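Local coordinates for protein Cbs-cp12 (Microcystis aeruginosa PCC 7806, PDB 5NMU) that probably takes part in redox-dependent regulation of photosynthesis, as a hexameric fusion of a CBS-domain pair with a CP12 domain, at residues Tyr93-Phe98 against Ser121-Lys126. Residues are numbered along the deposited sequence; the frame is centred on the assembly and turned at random.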
loop_
_atom_site.group_PDB
_atom_site.type_symbol
_atom_site.label_atom_id
_atom_site.label_comp_id
_atom_site.label_asym_id
_atom_site.label_seq_id
_atom_site.Cartn_x
_atom_site.Cartn_y
_atom_site.Cartn_z
ATOM N N TYR A 93 10.908 -7.683 19.239
ATOM C CA TYR A 93 9.499 -7.302 19.051
ATOM C C TYR A 93 9.317 -5.870 18.624
ATOM O O TYR A 93 8.389 -5.586 17.931
ATOM C CB TYR A 93 8.643 -7.606 20.255
ATOM C CG TYR A 93 8.453 -9.104 20.476
ATOM C CD1 TYR A 93 7.871 -9.872 19.509
ATOM C CD2 TYR A 93 8.825 -9.729 21.651
ATOM C CE1 TYR A 93 7.674 -11.233 19.662
ATOM C CE2 TYR A 93 8.615 -11.120 21.823
ATOM C CZ TYR A 93 8.030 -11.846 20.794
ATOM O OH TYR A 93 7.797 -13.192 20.813
ATOM N N VAL A 94 10.169 -4.954 19.087
ATOM C CA VAL A 94 10.030 -3.577 18.674
ATOM C C VAL A 94 10.281 -3.527 17.136
ATOM O O VAL A 94 9.609 -2.756 16.417
ATOM C CB VAL A 94 11.060 -2.636 19.333
ATOM C CG1 VAL A 94 10.943 -1.204 18.774
ATOM C CG2 VAL A 94 10.906 -2.609 20.842
ATOM N N ALA A 95 11.258 -4.315 16.677
ATOM C CA ALA A 95 11.604 -4.407 15.232
ATOM C C ALA A 95 10.393 -4.880 14.465
ATOM O O ALA A 95 10.034 -4.317 13.460
ATOM C CB ALA A 95 12.759 -5.372 15.006
ATOM N N ARG A 96 9.736 -5.900 15.000
ATOM C CA ARG A 96 8.590 -6.504 14.322
ATOM C C ARG A 96 7.395 -5.580 14.300
ATOM O O ARG A 96 6.751 -5.491 13.252
ATOM C CB ARG A 96 8.213 -7.819 14.961
ATOM C CG ARG A 96 7.097 -8.530 14.234
ATOM C CD ARG A 96 6.963 -9.889 14.786
ATOM N NE ARG A 96 6.021 -10.649 13.964
ATOM C CZ ARG A 96 6.328 -11.354 12.871
ATOM N NH1 ARG A 96 7.583 -11.421 12.398
ATOM N NH2 ARG A 96 5.341 -12.010 12.258
ATOM N N LEU A 97 7.100 -4.918 15.439
ATOM C CA LEU A 97 6.060 -3.892 15.471
ATOM C C LEU A 97 6.260 -2.841 14.357
ATOM O O LEU A 97 5.296 -2.431 13.669
ATOM C CB LEU A 97 6.073 -3.155 16.836
ATOM C CG LEU A 97 5.017 -2.083 17.105
ATOM C CD1 LEU A 97 3.607 -2.614 17.002
ATOM C CD2 LEU A 97 5.197 -1.395 18.445
ATOM N N PHE A 98 7.492 -2.333 14.279
ATOM C CA PHE A 98 7.824 -1.252 13.346
ATOM C C PHE A 98 7.622 -1.753 11.909
ATOM O O PHE A 98 7.018 -1.051 11.112
ATOM C CB PHE A 98 9.230 -0.735 13.561
ATOM C CG PHE A 98 9.407 0.163 14.762
ATOM C CD1 PHE A 98 8.369 0.455 15.652
ATOM C CD2 PHE A 98 10.651 0.689 15.013
ATOM C CE1 PHE A 98 8.585 1.294 16.751
ATOM C CE2 PHE A 98 10.887 1.523 16.087
ATOM C CZ PHE A 98 9.858 1.819 16.972
ATOM N N SER A 121 16.973 3.496 14.009
ATOM C CA SER A 121 18.380 3.797 14.262
ATOM C C SER A 121 18.843 3.238 15.658
ATOM O O SER A 121 19.902 2.645 15.766
ATOM C CB SER A 121 18.639 5.305 14.209
ATOM O OG SER A 121 18.106 5.888 13.032
ATOM N N ASP A 122 18.025 3.442 16.695
ATOM C CA ASP A 122 18.312 2.886 18.007
ATOM C C ASP A 122 18.468 1.388 17.913
ATOM O O ASP A 122 19.385 0.845 18.496
ATOM C CB ASP A 122 17.248 3.232 19.026
ATOM C CG ASP A 122 17.146 4.703 19.292
ATOM O OD1 ASP A 122 18.171 5.392 19.515
ATOM O OD2 ASP A 122 15.993 5.161 19.305
ATOM N N ILE A 123 17.645 0.737 17.105
ATOM C CA ILE A 123 17.784 -0.668 16.933
ATOM C C ILE A 123 19.078 -1.011 16.174
ATOM O O ILE A 123 19.840 -1.890 16.613
ATOM C CB ILE A 123 16.578 -1.293 16.210
ATOM C CG1 ILE A 123 15.314 -1.086 17.050
ATOM C CG2 ILE A 123 16.804 -2.787 16.001
ATOM C CD1 ILE A 123 14.013 -1.431 16.372
ATOM N N LEU A 124 19.323 -0.345 15.054
ATOM C CA LEU A 124 20.475 -0.659 14.238
ATOM C C LEU A 124 21.759 -0.502 15.048
ATOM O O LEU A 124 22.626 -1.381 15.014
ATOM C CB LEU A 124 20.548 0.235 13.013
ATOM C CG LEU A 124 21.805 0.148 12.128
ATOM C CD1 LEU A 124 21.986 -1.266 11.649
ATOM C CD2 LEU A 124 21.694 1.070 10.913
ATOM N N PHE A 125 21.854 0.598 15.787
ATOM C CA PHE A 125 23.063 0.910 16.490
ATOM C C PHE A 125 23.231 0.246 17.846
ATOM O O PHE A 125 24.337 0.126 18.299
ATOM C CB PHE A 125 23.206 2.420 16.657
ATOM C CG PHE A 125 23.174 3.199 15.384
ATOM C CD1 PHE A 125 23.680 2.686 14.193
ATOM C CD2 PHE A 125 22.707 4.490 15.400
ATOM C CE1 PHE A 125 23.726 3.463 13.025
ATOM C CE2 PHE A 125 22.714 5.261 14.253
ATOM C CZ PHE A 125 23.216 4.740 13.056
ATOM N N LYS A 126 22.168 -0.159 18.517
ATOM C CA LYS A 126 22.314 -0.622 19.901
ATOM C C LYS A 126 21.653 -1.946 20.216
ATOM O O LYS A 126 21.768 -2.433 21.317
ATOM C CB LYS A 126 21.784 0.476 20.854
ATOM C CG LYS A 126 22.647 1.735 20.913
ATOM C CD LYS A 126 21.982 2.932 21.642
ATOM C CE LYS A 126 21.108 3.734 20.693
ATOM N NZ LYS A 126 20.107 4.621 21.310
#
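The helical segments 93-98 and 121-126 run roughly antiparallel, with 144° between their N-to-C directions, and their axes come no nearer than 10.8 Å. At that spacing the backbones stay well apart; A95 and I123 form the closest pair, with 7.4 Å between their CA atoms. A single side chain, that of I123, bridges the two helices. I123 points at the other helix, its CG1 branch beside the backbone N (chi1 -62°) and CD1 fully extended beyond it (chi2 170°), and this terminal methyl makes all the close contacts (within 4.5 Å) between the two segments. It lies against V94, A95 and F98, spaced over about one turn of helix 91-101. V94 CG1 lies 3.9 Å from I123 CD1, while the short side chain of A95 lets the same methyl come within 4.0 Å of A95 CA. F98 is the third partner, its CD2 4.2 Å from I123 CD1, which approaches the ring obliquely. V94 CG1 also rests over one face of the F98 ring, near its rim, and the I123 methyl touches both residues. Helix 91-101, the antiparallel strands 105-110 and 113-119 and helix 120-126 follow one another as the alpha-beta-beta-alpha portion of the second CBS domain; I118 of the latter strand touches both V94 and F98. Helix 7-10 adds A7 against V94 and I10 against I123, and V59 of a second subunit packs on A95. Away from this apolar patch, K126 NZ forms a salt bridge with D122 OD1 at 2.8 Å, approaching from above the carboxylate plane. D122 OD1 also hydrogen-bonds with T12 OG1, and K126 NZ with I10 O, tying helix 120-126 to the N-terminal part of the chain.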